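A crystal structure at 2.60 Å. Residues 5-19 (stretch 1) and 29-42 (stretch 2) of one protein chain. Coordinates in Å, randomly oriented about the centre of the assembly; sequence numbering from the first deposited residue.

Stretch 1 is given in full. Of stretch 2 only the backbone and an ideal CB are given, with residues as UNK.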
# COMPACT_ATOMS: atom_id res chain seq x y z
N LEU A 5 -13.63 11.14 34.48
CA LEU A 5 -14.23 11.85 33.37
C LEU A 5 -14.76 10.85 32.35
O LEU A 5 -14.50 9.64 32.45
CB LEU A 5 -13.24 12.82 32.71
CG LEU A 5 -13.58 14.31 32.78
CD1 LEU A 5 -13.71 14.76 34.23
CD2 LEU A 5 -12.54 15.13 32.05
N SER A 6 -15.50 11.35 31.37
CA SER A 6 -16.14 10.51 30.37
C SER A 6 -16.53 11.39 29.19
O SER A 6 -16.54 12.62 29.31
CB SER A 6 -17.37 9.80 30.95
OG SER A 6 -18.34 10.73 31.39
N PRO A 7 -16.83 10.79 28.03
CA PRO A 7 -17.25 11.60 26.88
C PRO A 7 -18.41 12.54 27.16
O PRO A 7 -18.34 13.72 26.80
CB PRO A 7 -17.61 10.54 25.83
CG PRO A 7 -16.72 9.40 26.15
CD PRO A 7 -16.59 9.38 27.65
N ASN A 8 -19.48 12.06 27.81
CA ASN A 8 -20.62 12.93 28.10
C ASN A 8 -20.21 14.10 28.99
O ASN A 8 -20.85 15.16 28.94
CB ASN A 8 -21.75 12.13 28.75
CG ASN A 8 -22.39 11.15 27.79
OD1 ASN A 8 -22.87 10.09 28.20
ND2 ASN A 8 -22.40 11.49 26.51
N GLN A 9 -19.17 13.93 29.80
CA GLN A 9 -18.63 15.01 30.61
C GLN A 9 -17.51 15.77 29.91
O GLN A 9 -16.84 16.58 30.54
CB GLN A 9 -18.11 14.44 31.94
CG GLN A 9 -19.18 13.76 32.78
CD GLN A 9 -18.58 12.86 33.85
OE1 GLN A 9 -17.51 12.28 33.67
NE2 GLN A 9 -19.28 12.75 34.98
N ASN A 10 -17.31 15.52 28.61
CA ASN A 10 -16.21 16.12 27.86
C ASN A 10 -16.70 16.60 26.49
O ASN A 10 -16.02 16.45 25.48
CB ASN A 10 -15.05 15.14 27.70
CG ASN A 10 -13.75 15.82 27.31
OD1 ASN A 10 -13.46 16.92 27.77
ND2 ASN A 10 -12.98 15.16 26.46
N ASN A 11 -17.91 17.17 26.46
CA ASN A 11 -18.54 17.65 25.22
C ASN A 11 -18.67 16.55 24.18
O ASN A 11 -18.62 16.82 22.97
CB ASN A 11 -17.78 18.84 24.63
CG ASN A 11 -18.15 20.16 25.29
OD1 ASN A 11 -19.18 20.26 25.96
ND2 ASN A 11 -17.32 21.17 25.09
N ASN A 12 -18.85 15.31 24.63
CA ASN A 12 -18.99 14.15 23.74
C ASN A 12 -17.79 14.02 22.81
O ASN A 12 -17.92 13.63 21.64
CB ASN A 12 -20.29 14.22 22.94
CG ASN A 12 -21.51 14.36 23.84
OD1 ASN A 12 -21.58 13.77 24.92
ND2 ASN A 12 -22.49 15.15 23.39
N SER A 13 -16.61 14.35 23.32
CA SER A 13 -15.38 14.35 22.54
C SER A 13 -14.37 13.39 23.16
O SER A 13 -14.32 13.22 24.38
CB SER A 13 -14.77 15.75 22.44
OG SER A 13 -13.54 15.73 21.74
N GLY A 14 -13.56 12.78 22.29
CA GLY A 14 -12.50 11.89 22.72
C GLY A 14 -11.20 12.57 23.09
O GLY A 14 -10.27 11.90 23.55
N SER A 15 -11.11 13.89 22.91
CA SER A 15 -9.92 14.64 23.28
C SER A 15 -9.85 14.74 24.80
O SER A 15 -10.49 15.60 25.40
CB SER A 15 -9.94 16.02 22.63
OG SER A 15 -9.98 15.93 21.22
N ILE A 16 -9.08 13.85 25.41
CA ILE A 16 -8.91 13.83 26.86
C ILE A 16 -8.25 15.14 27.29
O ILE A 16 -7.13 15.44 26.86
CB ILE A 16 -8.09 12.61 27.31
CG1 ILE A 16 -8.77 11.32 26.85
CG2 ILE A 16 -7.91 12.61 28.81
CD1 ILE A 16 -8.05 10.06 27.26
N PRO A 17 -8.91 15.95 28.12
CA PRO A 17 -8.40 17.29 28.41
C PRO A 17 -7.20 17.27 29.35
O PRO A 17 -6.95 16.30 30.07
CB PRO A 17 -9.60 17.98 29.06
CG PRO A 17 -10.35 16.87 29.71
CD PRO A 17 -10.18 15.67 28.81
N THR A 18 -6.46 18.37 29.32
CA THR A 18 -5.29 18.55 30.15
C THR A 18 -5.66 19.28 31.44
O THR A 18 -6.81 19.68 31.65
CB THR A 18 -4.21 19.31 29.39
OG1 THR A 18 -3.02 19.40 30.19
CG2 THR A 18 -4.68 20.71 29.04
N GLY A 19 -4.67 19.47 32.31
CA GLY A 19 -4.86 20.19 33.55
C GLY A 19 -5.12 19.34 34.76
O GLY A 19 -5.24 19.88 35.87
N UNK A 29 -21.40 2.03 27.60
CA UNK A 29 -22.33 1.85 26.48
C UNK A 29 -23.11 3.13 26.20
O UNK A 29 -23.27 3.52 25.04
CB UNK A 29 -23.30 0.70 26.77
N UNK A 30 -23.60 3.80 27.24
CA UNK A 30 -24.27 5.07 27.08
C UNK A 30 -23.35 6.27 27.09
O UNK A 30 -23.82 7.40 26.93
CB UNK A 30 -25.32 5.23 28.18
N UNK A 31 -22.05 6.06 27.26
CA UNK A 31 -21.06 7.14 27.34
C UNK A 31 -19.83 6.66 26.57
O UNK A 31 -18.94 6.02 27.15
CB UNK A 31 -20.72 7.50 28.79
N UNK A 32 -19.77 6.97 25.28
CA UNK A 32 -18.78 6.37 24.40
C UNK A 32 -18.44 7.32 23.26
O UNK A 32 -19.28 8.11 22.82
CB UNK A 32 -19.29 5.03 23.85
N UNK A 33 -17.20 7.22 22.80
CA UNK A 33 -16.74 7.92 21.60
C UNK A 33 -15.74 7.00 20.90
O UNK A 33 -15.05 6.21 21.54
CB UNK A 33 -16.11 9.27 21.94
N UNK A 34 -15.67 7.11 19.57
CA UNK A 34 -14.87 6.16 18.80
C UNK A 34 -13.38 6.50 18.85
O UNK A 34 -12.55 5.62 19.14
CB UNK A 34 -15.35 6.13 17.35
N UNK A 35 -13.03 7.75 18.59
CA UNK A 35 -11.63 8.17 18.50
C UNK A 35 -11.24 8.96 19.74
O UNK A 35 -11.96 9.88 20.14
CB UNK A 35 -11.39 9.01 17.24
N UNK A 36 -10.11 8.59 20.33
CA UNK A 36 -9.60 9.23 21.54
C UNK A 36 -8.18 9.73 21.30
O UNK A 36 -7.47 9.24 20.41
CB UNK A 36 -9.64 8.26 22.72
N UNK A 37 -7.77 10.70 22.10
CA UNK A 37 -6.43 11.26 22.00
C UNK A 37 -6.03 11.85 23.34
O UNK A 37 -6.87 12.29 24.12
CB UNK A 37 -6.36 12.32 20.90
N UNK A 38 -4.72 11.84 23.60
CA UNK A 38 -4.12 12.40 24.80
C UNK A 38 -3.69 13.85 24.56
O UNK A 38 -3.34 14.22 23.44
CB UNK A 38 -2.92 11.55 25.24
N UNK A 39 -3.71 14.69 25.59
CA UNK A 39 -3.38 16.10 25.39
C UNK A 39 -1.88 16.31 25.20
O UNK A 39 -1.06 15.64 25.83
CB UNK A 39 -3.87 16.93 26.58
N UNK A 40 -1.54 17.25 24.32
CA UNK A 40 -0.14 17.59 24.09
C UNK A 40 0.41 18.43 25.24
O UNK A 40 1.51 18.16 25.75
CB UNK A 40 0.02 18.34 22.77
N UNK A 41 -0.33 19.44 25.66
CA UNK A 41 0.07 20.24 26.81
C UNK A 41 -0.18 19.45 28.09
O UNK A 41 -1.29 18.95 28.32
CB UNK A 41 -0.68 21.57 26.84
N UNK A 42 0.85 19.33 28.93
CA UNK A 42 0.73 18.57 30.17
C UNK A 42 1.93 18.87 31.05
O UNK A 42 2.95 19.41 30.59
CB UNK A 42 0.62 17.07 29.89

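Position 29 lies beyond the reach of stretch 1, which asks nothing of it; the residue is Asn29. At 30 an ideal CB would have room, 5.4 Å from Asn8 OD1. Many residues would fit, and Gly30 is one answer among them.

Position 31 is more demanding. Its CB points sideways, yet the turn beginning at Ser6 presents the hydroxyl of Ser6 and the backbone N of Asn8, so a short polar side chain carrying both donor and acceptor would suit, Asn most neatly, with Asp or Ser as partial solutions. It is Asn31, with chi1 t. Its OD1 accepts a hydrogen bond from Asn8 N at 2.6 Å, nearly straight at 161°, while its ND2 gives a weak one to Ser6 OG at 2.8 Å.

At 32 the CB points away, leaving the choice open as far as stretch 1 is concerned; it is Trp32.

Position 33 points toward stretch 1, its ideal CB 4.3 Å from Pro7 CG and 4.4 Å from Gly14 N. A compact residue, Val or Ala, or Thr by shape, would fit between ring and glycine. Val33 does so: CG1 lies 3.9 Å from Pro7 CG and 3.6 Å from Gly14 CA. An ideal CB on Gly14 would be tight against Val33 CG1, at 3.3 Å.

Position 34 points away and is Lys34. At 35 the CB is sideways and free of stretch 1, so the backbone does the work: Asn35 O receives a CA-H...O contact from Gly14 CA at 3.3 Å, and an ideal CB on Gly14 would clash with Asn35 O at 1.8 Å.

At 36, sideways beside Gly14, the ideal CB is 5.1 Å from Ile16 CD1, which favours an apolar residue; it is Leu36, whose CA makes a CA-H...O contact with Gly14 O at 3.4 Å.

Position 37 forms the single beta bridge, with Ser15. Its backbone N donates to Gly14 O (3.1 Å) and its O accepts from Ile16 N (3.0 Å), bonds available to many residues. The sideways CB leaves room, so Ser, Thr, Ala or something longer could sit here; Ser37 places OG 3.6 Å from Ser15 CA.

The CB of 38 points away, but a long apolar chain could turn back to Ile16. Leu38 does, bringing CD2 to 3.9 Å from Ile16 CD1.

Position 39 faces Thr18, with phi -75°, so Pro, Val or Ala would serve. Pro39 packs its CB 3.7 Å from Thr18 CB.

Position 40 points away and is Thr40. At 41 the side chain is loosely specified; Asn41 O accepts from Thr18 OG1 at 2.6 Å. At 42 the CB is sideways, 4.3 Å from Thr18 OG1, and stretch 1 sets no tight limit; small or larger residues could serve, and it is Ala42.

Stretch 2 29-42: NGNWVKNLSLPTNA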
# COMPACT_ATOMS: atom_id res chain seq x y z
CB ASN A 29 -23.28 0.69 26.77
CG ASN A 29 -22.67 -0.66 26.43
OD1 ASN A 29 -21.83 -0.76 25.54
ND2 ASN A 29 -23.10 -1.70 27.13
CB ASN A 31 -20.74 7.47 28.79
CG ASN A 31 -20.27 8.89 28.98
OD1 ASN A 31 -19.73 9.50 28.06
ND2 ASN A 31 -20.48 9.43 30.17
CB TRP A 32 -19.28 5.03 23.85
CG TRP A 32 -18.46 4.48 22.72
CD1 TRP A 32 -17.34 3.71 22.82
CD2 TRP A 32 -18.70 4.66 21.32
NE1 TRP A 32 -16.87 3.39 21.57
CE2 TRP A 32 -17.69 3.97 20.63
CE3 TRP A 32 -19.67 5.34 20.58
CZ2 TRP A 32 -17.62 3.94 19.24
CZ3 TRP A 32 -19.60 5.31 19.20
CH2 TRP A 32 -18.58 4.62 18.54
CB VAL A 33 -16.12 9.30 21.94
CG1 VAL A 33 -14.83 9.14 22.71
CG2 VAL A 33 -15.91 10.12 20.67
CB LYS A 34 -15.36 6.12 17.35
CG LYS A 34 -14.91 4.88 16.59
CD LYS A 34 -15.49 4.85 15.19
CE LYS A 34 -15.36 3.46 14.58
NZ LYS A 34 -16.13 2.45 15.35
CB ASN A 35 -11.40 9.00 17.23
CG ASN A 35 -11.71 8.23 15.96
OD1 ASN A 35 -11.55 7.01 15.91
ND2 ASN A 35 -12.17 8.95 14.94
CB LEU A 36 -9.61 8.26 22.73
CG LEU A 36 -10.95 7.88 23.38
CD1 LEU A 36 -11.76 6.94 22.51
CD2 LEU A 36 -10.71 7.27 24.76
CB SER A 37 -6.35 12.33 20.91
OG SER A 37 -7.16 13.45 21.22
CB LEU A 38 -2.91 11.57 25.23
CG LEU A 38 -3.20 10.11 25.59
CD1 LEU A 38 -1.92 9.37 25.93
CD2 LEU A 38 -4.20 10.02 26.73
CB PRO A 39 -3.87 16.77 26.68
CG PRO A 39 -3.77 15.69 27.70
CD PRO A 39 -4.09 14.41 26.99
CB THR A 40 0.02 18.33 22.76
OG1 THR A 40 -1.05 19.27 22.61
CG2 THR A 40 0.01 17.34 21.60
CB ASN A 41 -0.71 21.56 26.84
CG ASN A 41 0.17 22.75 27.12
OD1 ASN A 41 1.40 22.68 26.99
ND2 ASN A 41 -0.44 23.87 27.50
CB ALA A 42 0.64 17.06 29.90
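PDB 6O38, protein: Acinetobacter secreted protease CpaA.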